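Local coordinates for protein TlmII (Streptoalloteichus hindustanus, PDB 4HVM) that takes part in tallysomycin biosynthesis as a condensation-domain protein of nonribosomal peptide synthetase type, and may bind phosphopantetheine, at residues E58-F63 / E82-L87; R15-Q20 / R171-V176; S225-L230 / M428-D433; L243-L248 / T417-G422; F179-R184 / D285-G290. All coordinates share one frame; numbering follows the deposited sequence.

Contact 1 of 5, residues E58-F63 / E82-L87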
# COMPACT_ATOMS: atom_id res chain seq x y z
N GLU A 58 -22.05 13.21 1.40
CA GLU A 58 -22.68 12.65 0.21
C GLU A 58 -21.92 11.42 -0.27
O GLU A 58 -22.52 10.43 -0.68
CB GLU A 58 -22.74 13.71 -0.89
CG GLU A 58 -23.37 13.24 -2.19
CD GLU A 58 -23.43 14.33 -3.24
OE1 GLU A 58 -23.32 15.52 -2.86
OE2 GLU A 58 -23.58 14.01 -4.43
N VAL A 59 -20.59 11.50 -0.23
CA VAL A 59 -19.74 10.39 -0.65
C VAL A 59 -19.80 9.24 0.35
O VAL A 59 -19.84 8.07 -0.04
CB VAL A 59 -18.28 10.84 -0.85
CG1 VAL A 59 -17.39 9.65 -1.17
CG2 VAL A 59 -18.21 11.87 -1.96
N LEU A 60 -19.82 9.58 1.63
CA LEU A 60 -19.94 8.58 2.69
C LEU A 60 -21.25 7.81 2.59
O LEU A 60 -21.35 6.67 3.02
CB LEU A 60 -19.82 9.22 4.08
CG LEU A 60 -18.42 9.73 4.47
CD1 LEU A 60 -18.44 10.33 5.88
CD2 LEU A 60 -17.39 8.61 4.36
N ASP A 61 -22.26 8.46 2.01
CA ASP A 61 -23.56 7.85 1.83
C ASP A 61 -23.58 6.96 0.59
O ASP A 61 -24.05 5.83 0.64
CB ASP A 61 -24.64 8.93 1.71
CG ASP A 61 -26.00 8.37 1.31
OD1 ASP A 61 -26.79 8.02 2.22
OD2 ASP A 61 -26.28 8.30 0.10
N ALA A 62 -23.06 7.49 -0.51
CA ALA A 62 -23.11 6.81 -1.80
C ALA A 62 -22.30 5.51 -1.82
O ALA A 62 -22.57 4.63 -2.62
CB ALA A 62 -22.64 7.74 -2.91
N PHE A 63 -21.31 5.42 -0.93
CA PHE A 63 -20.48 4.22 -0.85
C PHE A 63 -20.69 3.49 0.47
O PHE A 63 -19.98 3.74 1.45
CB PHE A 63 -19.00 4.59 -0.98
CG PHE A 63 -18.59 5.02 -2.36
CD1 PHE A 63 -18.52 4.10 -3.39
CD2 PHE A 63 -18.26 6.34 -2.61
CE1 PHE A 63 -18.14 4.50 -4.66
CE2 PHE A 63 -17.88 6.74 -3.88
CZ PHE A 63 -17.81 5.82 -4.90
N GLU A 82 -25.77 2.28 9.40
CA GLU A 82 -26.75 3.22 8.85
C GLU A 82 -26.26 4.67 8.89
O GLU A 82 -26.38 5.39 7.90
CB GLU A 82 -28.08 3.08 9.58
CG GLU A 82 -28.71 1.70 9.47
CD GLU A 82 -30.05 1.61 10.16
OE1 GLU A 82 -30.18 2.13 11.29
OE2 GLU A 82 -30.98 1.02 9.57
N ASN A 83 -25.73 5.08 10.03
CA ASN A 83 -25.20 6.43 10.19
C ASN A 83 -23.68 6.45 10.07
O ASN A 83 -22.98 5.68 10.74
CB ASN A 83 -25.64 7.04 11.52
CG ASN A 83 -27.12 7.37 11.55
OD1 ASN A 83 -27.88 6.97 10.67
ND2 ASN A 83 -27.54 8.12 12.57
N ALA A 84 -23.16 7.32 9.21
CA ALA A 84 -21.73 7.40 8.96
C ALA A 84 -20.94 7.80 10.20
O ALA A 84 -20.14 7.02 10.71
CB ALA A 84 -21.44 8.35 7.81
N ASP A 85 -21.18 9.02 10.69
CA ASP A 85 -20.47 9.56 11.85
C ASP A 85 -18.96 9.46 11.64
O ASP A 85 -18.23 8.92 12.48
CB ASP A 85 -20.91 8.85 13.13
CG ASP A 85 -20.39 9.51 14.39
OD1 ASP A 85 -20.88 10.61 14.74
OD2 ASP A 85 -19.49 8.93 15.04
N ALA A 86 -18.49 9.98 10.51
CA ALA A 86 -17.10 9.79 10.12
C ALA A 86 -16.46 11.08 9.62
O ALA A 86 -15.31 11.07 9.18
CB ALA A 86 -17.01 8.71 9.05
N LEU A 87 -17.19 12.18 9.68
CA LEU A 87 -16.65 13.46 9.23
C LEU A 87 -16.11 14.29 10.40
O LEU A 87 -16.87 14.78 11.24
CB LEU A 87 -17.70 14.26 8.46
CG LEU A 87 -17.25 15.62 7.94
CD1 LEU A 87 -16.02 15.49 7.05
CD2 LEU A 87 -18.39 16.30 7.19

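Contact 2 of 5, residues R15-Q20 / R171-V176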
# COMPACT_ATOMS: atom_id res chain seq x y z
N ARG A 15 -20.88 -11.75 3.05
CA ARG A 15 -19.65 -12.47 3.34
C ARG A 15 -18.45 -11.62 2.94
O ARG A 15 -18.51 -10.86 1.98
CB ARG A 15 -19.63 -13.80 2.59
CG ARG A 15 -18.61 -14.81 3.10
CD ARG A 15 -18.98 -15.30 4.49
NE ARG A 15 -18.28 -16.53 4.84
CZ ARG A 15 -17.10 -16.58 5.44
NH1 ARG A 15 -16.46 -15.46 5.76
NH2 ARG A 15 -16.54 -17.76 5.72
N ALA A 16 -17.36 -11.75 3.69
CA ALA A 16 -16.15 -10.99 3.41
C ALA A 16 -15.38 -11.60 2.25
O ALA A 16 -15.41 -12.82 2.04
CB ALA A 16 -15.27 -10.92 4.65
N SER A 17 -14.67 -10.76 1.50
CA SER A 17 -13.89 -11.22 0.35
C SER A 17 -12.62 -11.95 0.78
O SER A 17 -12.28 -11.98 1.96
CB SER A 17 -13.55 -10.04 -0.57
OG SER A 17 -12.66 -9.14 0.06
N PHE A 18 -11.92 -12.52 -0.19
CA PHE A 18 -10.73 -13.33 0.10
C PHE A 18 -9.53 -12.52 0.59
O PHE A 18 -8.70 -13.02 1.34
CB PHE A 18 -10.36 -14.18 -1.12
CG PHE A 18 -9.67 -13.41 -2.21
CD1 PHE A 18 -10.38 -12.53 -3.03
CD2 PHE A 18 -8.32 -13.57 -2.42
CE1 PHE A 18 -9.73 -11.83 -4.04
CE2 PHE A 18 -7.66 -12.88 -3.43
CZ PHE A 18 -8.37 -12.01 -4.23
N LEU A 19 -9.45 -11.26 0.16
CA LEU A 19 -8.38 -10.38 0.62
C LEU A 19 -8.69 -9.84 2.01
O LEU A 19 -7.78 -9.57 2.79
CB LEU A 19 -8.18 -9.21 -0.36
CG LEU A 19 -7.55 -9.58 -1.71
CD1 LEU A 19 -7.47 -8.37 -2.62
CD2 LEU A 19 -6.17 -10.21 -1.51
N GLN A 20 -9.98 -9.69 2.31
CA GLN A 20 -10.42 -9.28 3.64
C GLN A 20 -10.21 -10.42 4.63
O GLN A 20 -9.72 -10.20 5.74
CB GLN A 20 -11.89 -8.86 3.61
CG GLN A 20 -12.13 -7.54 2.92
CD GLN A 20 -13.60 -7.20 2.83
OE1 GLN A 20 -14.43 -8.07 2.59
NE2 GLN A 20 -13.93 -5.93 3.02
N ARG A 171 -17.97 1.36 -9.73
CA ARG A 171 -18.53 0.02 -9.59
C ARG A 171 -18.51 -0.40 -8.13
O ARG A 171 -17.46 -0.39 -7.49
CB ARG A 171 -17.71 -0.97 -10.42
CG ARG A 171 -18.29 -2.37 -10.48
CD ARG A 171 -17.38 -3.29 -11.28
NE ARG A 171 -17.93 -4.63 -11.44
CZ ARG A 171 -17.24 -5.67 -11.90
NH1 ARG A 171 -15.97 -5.53 -12.25
NH2 ARG A 171 -17.83 -6.85 -12.02
N ASP A 172 -19.68 -0.78 -7.60
CA ASP A 172 -19.80 -1.16 -6.20
C ASP A 172 -18.99 -2.42 -5.91
O ASP A 172 -18.95 -3.35 -6.72
CB ASP A 172 -21.28 -1.37 -5.83
CG ASP A 172 -21.53 -1.31 -4.33
OD1 ASP A 172 -20.68 -1.77 -3.55
OD2 ASP A 172 -22.60 -0.79 -3.94
N PHE A 173 -18.35 -2.44 -4.75
CA PHE A 173 -17.51 -3.57 -4.34
C PHE A 173 -18.33 -4.84 -4.14
O PHE A 173 -17.80 -5.94 -4.21
CB PHE A 173 -16.75 -3.23 -3.06
CG PHE A 173 -15.92 -4.37 -2.53
CD1 PHE A 173 -14.73 -4.71 -3.13
CD2 PHE A 173 -16.34 -5.10 -1.43
CE1 PHE A 173 -13.96 -5.75 -2.65
CE2 PHE A 173 -15.58 -6.14 -0.94
CZ PHE A 173 -14.39 -6.47 -1.56
N ALA A 174 -19.63 -4.66 -3.90
CA ALA A 174 -20.53 -5.79 -3.68
C ALA A 174 -20.54 -6.75 -4.88
O ALA A 174 -20.76 -7.95 -4.72
CB ALA A 174 -21.93 -5.28 -3.40
N GLU A 175 -20.30 -6.21 -6.07
CA GLU A 175 -20.31 -7.01 -7.28
C GLU A 175 -19.10 -7.93 -7.38
O GLU A 175 -19.14 -8.94 -8.09
CB GLU A 175 -20.37 -6.11 -8.52
CG GLU A 175 -21.60 -5.21 -8.59
CD GLU A 175 -21.66 -4.40 -9.88
OE1 GLU A 175 -20.80 -4.62 -10.76
OE2 GLU A 175 -22.56 -3.55 -10.01
N VAL A 176 -18.02 -7.59 -6.68
CA VAL A 176 -16.78 -8.35 -6.75
C VAL A 176 -16.33 -8.88 -5.39
O VAL A 176 -15.20 -9.35 -5.24
CB VAL A 176 -15.64 -7.53 -7.37
CG1 VAL A 176 -15.98 -7.15 -8.80
CG2 VAL A 176 -15.36 -6.29 -6.54

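Contact 3 of 5, residues S225-L230 / M428-D433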
# COMPACT_ATOMS: atom_id res chain seq x y z
N SER A 225 11.58 14.53 -12.52
CA SER A 225 12.04 14.22 -13.86
C SER A 225 12.86 12.93 -13.88
O SER A 225 12.75 12.12 -14.80
CB SER A 225 12.86 15.38 -14.41
OG SER A 225 13.28 15.13 -15.73
N ARG A 226 13.68 12.75 -12.85
CA ARG A 226 14.51 11.55 -12.71
C ARG A 226 13.64 10.31 -12.54
O ARG A 226 13.90 9.26 -13.13
CB ARG A 226 15.46 11.69 -11.52
CG ARG A 226 16.28 10.45 -11.24
CD ARG A 226 17.33 10.23 -12.31
NE ARG A 226 18.11 11.44 -12.57
CZ ARG A 226 19.10 11.86 -11.79
NH1 ARG A 226 19.45 11.18 -10.71
NH2 ARG A 226 19.75 12.98 -12.11
N TRP A 227 12.60 10.45 -11.73
CA TRP A 227 11.69 9.33 -11.47
C TRP A 227 10.91 8.92 -12.72
O TRP A 227 10.68 7.74 -12.95
CB TRP A 227 10.74 9.67 -10.33
CG TRP A 227 9.84 8.53 -9.93
CD1 TRP A 227 8.52 8.38 -10.24
CD2 TRP A 227 10.21 7.38 -9.16
NE1 TRP A 227 8.04 7.21 -9.70
CE2 TRP A 227 9.06 6.58 -9.03
CE3 TRP A 227 11.40 6.96 -8.56
CZ2 TRP A 227 9.06 5.38 -8.33
CZ3 TRP A 227 11.40 5.77 -7.86
CH2 TRP A 227 10.24 4.99 -7.75
N GLN A 228 10.49 9.90 -13.51
CA GLN A 228 9.71 9.63 -14.71
C GLN A 228 10.52 8.89 -15.76
O GLN A 228 10.05 7.91 -16.34
CB GLN A 228 9.12 10.92 -15.28
CG GLN A 228 8.04 11.53 -14.41
CD GLN A 228 6.89 10.57 -14.19
OE1 GLN A 228 6.49 9.83 -15.09
NE2 GLN A 228 6.35 10.57 -12.97
N ALA A 229 11.75 9.35 -16.00
CA ALA A 229 12.61 8.74 -17.00
C ALA A 229 12.96 7.31 -16.62
O ALA A 229 13.22 6.47 -17.48
CB ALA A 229 13.87 9.56 -17.18
N LEU A 230 12.95 7.04 -15.32
CA LEU A 230 13.23 5.70 -14.80
C LEU A 230 11.98 4.84 -14.85
O LEU A 230 12.02 3.69 -15.30
CB LEU A 230 13.74 5.79 -13.37
CG LEU A 230 14.20 4.49 -12.72
CD1 LEU A 230 15.53 4.05 -13.30
CD2 LEU A 230 14.29 4.65 -11.21
N MSE A 428 9.72 13.00 -6.00
CA MSE A 428 9.38 11.74 -5.37
C MSE A 428 10.36 11.49 -4.23
O MSE A 428 11.56 11.72 -4.38
CB MSE A 428 9.46 10.59 -6.38
CG MSE A 428 8.44 10.70 -7.50
SE MSE A 428 6.62 10.48 -6.84
CE MSE A 428 6.41 8.55 -7.03
N VAL A 429 9.85 11.02 -3.10
CA VAL A 429 10.71 10.73 -1.96
C VAL A 429 10.70 9.25 -1.63
O VAL A 429 9.64 8.66 -1.39
CB VAL A 429 10.29 11.53 -0.71
CG1 VAL A 429 11.12 11.13 0.50
CG2 VAL A 429 10.42 13.02 -0.98
N ILE A 430 11.88 8.64 -1.65
CA ILE A 430 12.02 7.23 -1.29
C ILE A 430 12.21 7.07 0.22
O ILE A 430 13.22 7.51 0.78
CB ILE A 430 13.21 6.60 -2.02
CG1 ILE A 430 13.00 6.68 -3.54
CG2 ILE A 430 13.39 5.16 -1.59
CD1 ILE A 430 14.15 6.11 -4.35
N VAL A 431 11.24 6.46 0.88
CA VAL A 431 11.32 6.26 2.32
C VAL A 431 11.79 4.84 2.65
O VAL A 431 11.13 3.86 2.30
CB VAL A 431 9.98 6.53 3.02
CG1 VAL A 431 10.13 6.40 4.52
CG2 VAL A 431 9.46 7.91 2.65
N LEU A 432 12.92 4.73 3.33
CA LEU A 432 13.54 3.44 3.61
C LEU A 432 13.45 3.08 5.09
O LEU A 432 13.85 3.87 5.94
CB LEU A 432 15.00 3.43 3.17
CG LEU A 432 15.83 2.21 3.57
CD1 LEU A 432 15.37 0.97 2.82
CD2 LEU A 432 17.31 2.46 3.34
N ASP A 433 12.93 1.89 5.38
CA ASP A 433 12.85 1.39 6.74
C ASP A 433 13.72 0.14 6.88
O ASP A 433 13.42 -0.89 6.29
CB ASP A 433 11.40 1.07 7.12
CG ASP A 433 10.52 2.30 7.13
OD1 ASP A 433 10.95 3.34 7.67
OD2 ASP A 433 9.40 2.24 6.59

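Contact 4 of 5, residues L243-L248 / T417-G422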
# COMPACT_ATOMS: atom_id res chain seq x y z
N LEU A 243 9.13 -1.65 -10.10
CA LEU A 243 9.99 -2.70 -10.64
C LEU A 243 11.41 -2.21 -10.87
O LEU A 243 12.36 -2.99 -10.78
CB LEU A 243 9.40 -3.29 -11.93
CG LEU A 243 9.31 -4.81 -11.90
CD1 LEU A 243 8.58 -5.28 -10.65
CD2 LEU A 243 8.63 -5.34 -13.16
N ALA A 244 11.56 -0.93 -11.17
CA ALA A 244 12.88 -0.32 -11.25
C ALA A 244 13.49 -0.28 -9.85
O ALA A 244 14.69 -0.49 -9.68
CB ALA A 244 12.79 1.07 -11.83
N MSE A 245 12.64 -0.02 -8.86
CA MSE A 245 13.06 -0.06 -7.46
C MSE A 245 13.50 -1.45 -7.04
O MSE A 245 14.56 -1.62 -6.45
CB MSE A 245 11.93 0.41 -6.55
CG MSE A 245 11.73 1.91 -6.52
SE MSE A 245 13.27 2.81 -5.74
CE MSE A 245 14.20 3.34 -7.37
N ALA A 246 12.67 -2.44 -7.34
CA ALA A 246 12.95 -3.82 -6.98
C ALA A 246 14.25 -4.32 -7.61
O ALA A 246 15.00 -5.07 -6.99
CB ALA A 246 11.79 -4.72 -7.38
N ALA A 247 14.51 -3.89 -8.84
CA ALA A 247 15.72 -4.29 -9.55
C ALA A 247 16.96 -3.67 -8.91
O ALA A 247 17.97 -4.34 -8.71
CB ALA A 247 15.63 -3.89 -11.02
N LEU A 248 16.87 -2.38 -8.59
CA LEU A 248 18.00 -1.65 -8.04
C LEU A 248 18.25 -1.98 -6.57
O LEU A 248 19.40 -2.01 -6.13
CB LEU A 248 17.81 -0.14 -8.22
CG LEU A 248 17.97 0.38 -9.65
CD1 LEU A 248 17.72 1.87 -9.72
CD2 LEU A 248 19.35 0.04 -10.21
N THR A 417 14.19 -4.95 5.15
CA THR A 417 14.32 -3.80 4.27
C THR A 417 12.97 -3.44 3.67
O THR A 417 12.42 -4.18 2.85
CB THR A 417 15.34 -4.06 3.14
OG1 THR A 417 16.62 -4.36 3.71
CG2 THR A 417 15.46 -2.84 2.23
N ASP A 418 12.43 -2.30 4.09
CA ASP A 418 11.14 -1.83 3.60
C ASP A 418 11.32 -0.54 2.80
O ASP A 418 11.85 0.45 3.30
CB ASP A 418 10.19 -1.60 4.77
CG ASP A 418 8.74 -1.51 4.33
OD1 ASP A 418 8.34 -0.46 3.80
OD2 ASP A 418 8.01 -2.51 4.52
N LEU A 419 10.86 -0.54 1.56
CA LEU A 419 11.08 0.59 0.67
C LEU A 419 9.78 1.10 0.06
O LEU A 419 9.06 0.35 -0.61
CB LEU A 419 12.08 0.20 -0.42
CG LEU A 419 12.86 1.31 -1.13
CD1 LEU A 419 14.26 0.82 -1.48
CD2 LEU A 419 12.12 1.75 -2.39
N SER A 420 9.47 2.37 0.30
CA SER A 420 8.24 2.97 -0.21
C SER A 420 8.53 4.31 -0.89
O SER A 420 9.51 4.97 -0.57
CB SER A 420 7.24 3.17 0.93
OG SER A 420 6.02 3.69 0.44
N VAL A 421 7.67 4.69 -1.83
CA VAL A 421 7.87 5.94 -2.57
C VAL A 421 6.63 6.83 -2.51
O VAL A 421 5.52 6.38 -2.78
CB VAL A 421 8.22 5.68 -4.04
CG1 VAL A 421 8.68 6.96 -4.72
CG2 VAL A 421 9.31 4.63 -4.14
N GLY A 422 6.83 8.10 -2.15
CA GLY A 422 5.73 9.04 -2.03
C GLY A 422 6.04 10.40 -2.61
O GLY A 422 7.19 10.84 -2.61

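Contact 5 of 5, residues F179-R184 / D285-G290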
# COMPACT_ATOMS: atom_id res chain seq x y z
N PHE A 179 -15.75 -12.39 -5.73
CA PHE A 179 -14.77 -12.67 -6.78
C PHE A 179 -13.48 -13.27 -6.24
O PHE A 179 -12.97 -12.85 -5.19
CB PHE A 179 -14.47 -11.42 -7.60
CG PHE A 179 -13.39 -11.62 -8.63
CD1 PHE A 179 -13.64 -12.34 -9.79
CD2 PHE A 179 -12.12 -11.09 -8.43
CE1 PHE A 179 -12.65 -12.53 -10.73
CE2 PHE A 179 -11.12 -11.28 -9.37
CZ PHE A 179 -11.39 -12.00 -10.53
N HIS A 180 -12.95 -14.25 -6.96
CA HIS A 180 -11.69 -14.90 -6.61
C HIS A 180 -10.97 -15.31 -7.88
O HIS A 180 -11.54 -16.02 -8.71
CB HIS A 180 -11.96 -16.12 -5.73
CG HIS A 180 -10.77 -16.58 -4.94
ND1 HIS A 180 -9.64 -17.09 -5.52
CD2 HIS A 180 -10.56 -16.60 -3.60
CE1 HIS A 180 -8.77 -17.40 -4.57
NE2 HIS A 180 -9.30 -17.11 -3.40
N PRO A 181 -9.72 -14.86 -8.05
CA PRO A 181 -8.92 -15.16 -9.24
C PRO A 181 -8.74 -16.66 -9.45
O PRO A 181 -8.45 -17.09 -10.57
CB PRO A 181 -7.57 -14.51 -8.92
CG PRO A 181 -7.88 -13.44 -7.94
CD PRO A 181 -9.00 -13.99 -7.11
N LEU A 182 -8.90 -17.43 -8.39
CA LEU A 182 -8.76 -18.88 -8.44
C LEU A 182 -10.10 -19.56 -8.18
O LEU A 182 -10.21 -20.46 -7.35
CB LEU A 182 -7.72 -19.36 -7.44
CG LEU A 182 -6.38 -18.63 -7.50
CD1 LEU A 182 -5.41 -19.22 -6.49
CD2 LEU A 182 -5.80 -18.68 -8.90
N ASP A 183 -11.14 -19.11 -8.88
CA ASP A 183 -12.47 -19.65 -8.69
C ASP A 183 -12.56 -21.11 -9.15
O ASP A 183 -13.25 -21.92 -8.52
CB ASP A 183 -13.51 -18.79 -9.43
CG ASP A 183 -14.91 -18.95 -8.87
OD1 ASP A 183 -15.18 -18.41 -7.77
OD2 ASP A 183 -15.74 -19.62 -9.52
N ARG A 184 -11.87 -21.43 -10.23
CA ARG A 184 -11.81 -22.81 -10.71
C ARG A 184 -10.87 -23.63 -9.83
O ARG A 184 -9.76 -23.21 -9.54
CB ARG A 184 -11.35 -22.88 -12.16
CG ARG A 184 -12.46 -22.63 -13.17
CD ARG A 184 -12.12 -23.24 -14.53
NE ARG A 184 -10.93 -22.64 -15.12
CZ ARG A 184 -9.98 -23.34 -15.74
NH1 ARG A 184 -8.93 -22.71 -16.25
NH2 ARG A 184 -10.09 -24.65 -15.86
N ASP A 285 -6.09 -3.49 -12.51
CA ASP A 285 -5.38 -3.37 -13.78
C ASP A 285 -5.06 -4.74 -14.35
O ASP A 285 -5.19 -4.97 -15.55
CB ASP A 285 -4.09 -2.57 -13.59
CG ASP A 285 -4.34 -1.17 -13.07
OD1 ASP A 285 -5.38 -0.58 -13.44
OD2 ASP A 285 -3.50 -0.66 -12.29
N HIS A 286 -4.64 -5.65 -13.48
CA HIS A 286 -4.19 -6.98 -13.89
C HIS A 286 -5.33 -7.90 -14.34
O HIS A 286 -5.17 -8.70 -15.26
CB HIS A 286 -3.40 -7.64 -12.76
CG HIS A 286 -2.93 -9.02 -13.08
ND1 HIS A 286 -3.30 -10.13 -12.35
CD2 HIS A 286 -2.11 -9.47 -14.06
CE1 HIS A 286 -2.74 -11.20 -12.86
NE2 HIS A 286 -2.01 -10.83 -13.90
N LEU A 287 -6.48 -7.79 -13.67
CA LEU A 287 -7.61 -8.67 -13.96
C LEU A 287 -8.78 -7.95 -14.61
O LEU A 287 -9.86 -8.52 -14.79
CB LEU A 287 -8.07 -9.39 -12.69
CG LEU A 287 -7.10 -10.43 -12.12
CD1 LEU A 287 -7.73 -11.17 -10.94
CD2 LEU A 287 -6.66 -11.41 -13.20
N GLN A 288 -8.56 -6.69 -14.97
CA GLN A 288 -9.58 -5.86 -15.62
C GLN A 288 -10.88 -5.77 -14.83
O GLN A 288 -11.97 -5.75 -15.41
CB GLN A 288 -9.84 -6.33 -17.06
CG GLN A 288 -8.84 -5.81 -18.06
CD GLN A 288 -7.47 -6.43 -17.89
OE1 GLN A 288 -7.34 -7.65 -17.74
NE2 GLN A 288 -6.43 -5.60 -17.91
N LEU A 289 -10.77 -5.70 -13.51
CA LEU A 289 -11.92 -5.36 -12.67
C LEU A 289 -12.13 -3.86 -12.83
O LEU A 289 -11.19 -3.12 -13.10
CB LEU A 289 -11.66 -5.71 -11.21
CG LEU A 289 -11.09 -7.11 -10.92
CD1 LEU A 289 -10.89 -7.32 -9.42
CD2 LEU A 289 -11.98 -8.20 -11.51
N GLY A 290 -13.37 -3.40 -12.68
CA GLY A 290 -13.68 -2.01 -12.96
C GLY A 290 -13.08 -1.00 -12.00
O GLY A 290 -12.22 -1.33 -11.18

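Contact 1 of 5, residues E58-F63 / E82-L87
Leu-60 and Ala-84 bring the two backbones nearest to each other, with their CA atoms 6.6 Å apart. Residues 58-62 form the last turn of helix 49-62, and the helical conformation ends at Phe-63. Facing them, residues 82-87 are an irregular connection that becomes a strand only at Leu-87. Asp-85 adopts positive phi (53°) and directs its side chain away from the helix, whereas the alanines on its two sides present their methyls to it.

Leu-60 alone reaches across from the helix. Its CG is anti to the carbonyl carbon (chi1 -71°), and with chi2 near 180° CD1 extends outward to lie against both alanines. The CD1 methyl is 3.8 Å from Ala-86 CB and 4.1 Å from Ala-84 CB. Leu-60 CB also approaches Ala-84 CB, at 4.2 Å, which makes the contact one branched side chain laid against two methyls, without a hydrogen bond between the segments.

Polar bonds hold each partner separately: Arg-67 binds the carbonyl oxygens of Leu-60 and Asp-61 at the helix end, and Ala-86 pairs through its backbone with Leu-124. Leu-87 continues the packing against Ala-53 and Ala-56, earlier in the same helix. The end of helix 49-62 packs on the connection leading into the outermost strand 87-91, an edge of the helix-on-sheet layering of the acyltransferase-like condensation fold.

Contact 2 of 5, residues R15-Q20 / R171-V176
Ser-17 occupies the N-cap position of helix 18-27, and Phe-173, from the connection between helices 147-161 and 185-198, directs its ring at this helix start. With CG anti to the backbone N (chi1 177°), Phe-173 reaches Ser-17 with its far end: CZ is 3.6 Å from OG, which lies at the ring edge near its plane, and 3.8 Å from Ser-17 CB. Gln-20 runs past the ring in the opposing direction, its amide plane turned 64° from the ring, and its OE1 is 4.2 Å from Phe-173 CE2.

That oxygen is chiefly engaged in its own segment. Ser-17 N donates to Gln-20 OE1 over 2.9 Å, nearly straight at 165° and on a lone pair in the carbonyl plane; the OG bond to it is weak. Gln-20 NE2 donates to the carbonyl of Met-143, within HQMLLDA, which probably corresponds to the family's HHxxxDG motif. With the amide held at both ends, Phe-173 packs beside an oxygen already engaged by Ser-17 N, and the contact adds apolar packing but no hydrogen bond of its own.

Contact 3 of 5, residues S225-L230 / M428-D433
The carbonyl oxygen of Trp-227 accepts a hydrogen bond from Thr-231 OG1 and a weak one from Leu-230 N, while the indole of the same residue meets Met-428 and Ile-430 on the strand. Between the segments themselves the contact is apolar. Met-428, a selenomethionine in the deposited model, lays its CG over one face of the indole, 3.8 Å from the centroid of the five-membered ring and 25° off its normal: a CH-pi contact.

Bends at chi2 (-67°) and chi3 fold the rest of the chain back above the same ring. This places SE above the ring, 4.7 Å from that centroid, a rather distant Met-aromatic contact, and CE comes near Trp-227 NE1. The two side chains cross at about a right angle. Farther along the indole, CZ3 touches Ile-430 CD1 at 4.5 Å.

Replacing Trp-227 by an alanine is likely to leave Met-428 without the aromatic face it folds over and to open a gap beside Ile-430.

The indole also packs on Met-245 of helix 241-255 and on Val-421 of strand 417-424, so helix 224-231 is seated on strand 427-434 with the neighbouring strand and helix packed against the same indole.

Contact 4 of 5, residues L243-L248 / T417-G422
Met-245 sets its selenium atom against one branch of Leu-419: SE lies 3.7 Å from CD2, and the two side chains cross at about a right angle. The residue is a selenomethionine in the deposited model. Its CG is anti to the carbonyl carbon (chi1 -77°), and further bends at chi2 and chi3 give the chain a hooked shape, so that the middle of the side chain, rather than its terminal CE, does the touching. Met-245 CG shares in this, lying 4.2 Å from Leu-419 CD2 and 4.3 Å from Val-421 CG2.

On the strand, Leu-419 and Val-421 both direct their side chains toward the helix, whereas Ser-420 between them directs its own away, as the alternation of an extended strand requires. One helix residue is thus received by two residues of a single strand face. The backbones remain well separated, with 8.4 Å between the CA atoms of Met-245 and Leu-419, and the interaction is wholly apolar: no hydrogen bond links the segments.

Around this buried pair, Met-245 also touches Leu-230 of helix 224-231, Met-454 of helix 445-459 and Ile-430 of strand 427-434. Helix 241-255 accordingly lies over one face of the six-stranded mixed sheet, where strand 417-424 runs between strands 427-434 and 359-361, with helices 224-231 and 445-459 packed beside it.

Contact 5 of 5, residues F179-R184 / D285-G290
Phe-179 leaves the backbone with CG anti to N (chi1 175°), its CB directed toward Leu-287 and Leu-289, and the contact tightens along one side of the ring. CD2 is the first atom to meet the opposing segment, 4.1 Å from Leu-289 CD1. CE2 comes next and meets both leucines, 3.7 Å from Leu-287 CD1 and 3.8 Å from Leu-289 CD2. At the tip, CZ touches the same two methyls.

The leucines use different parts of the ring. Leu-289 CD2 sits over one face, in a CH-pi contact 4.1 Å from the centroid and 22° off the normal, whereas Leu-287 CD1 approaches the edge in the ring plane. Against the opposite face lies Pro-181 N, offset toward the rim. Pro-181 also takes part across the interface, its CG 3.8 Å from Leu-287 CD1, so that this one methyl touches proline and phenylalanine together.

A serine in place of Phe-179 would probably leave both leucine side chains without their aromatic partner and Leu-287 held across this interface by Pro-181 alone.

With no hydrogen bond between the segments, and with every touching residue still partly exposed, this junction of two loops probably depends on shape and on keeping water from a small apolar patch.

How the contacts relate
Contacts 3 and 4 are two parts of one core: their strands, 417-424 and 427-434, are sheet neighbours, their helices follow each other in the chain, and selenomethionine, indole and branched side chains fill the layer between. Contact 2 is equally buried, but there an aromatic edge meets the polar start of a helix. Contact 1, partly buried, relies on small methyls and lies across the chain's centre from contacts 3 and 4, about 35 Å away between centres. Contact 5 is the surface member, joining two loops through apolar groups; it touches contact 2 where Phe-18 packs on His-180 and Pro-181, so these two form a continuous region.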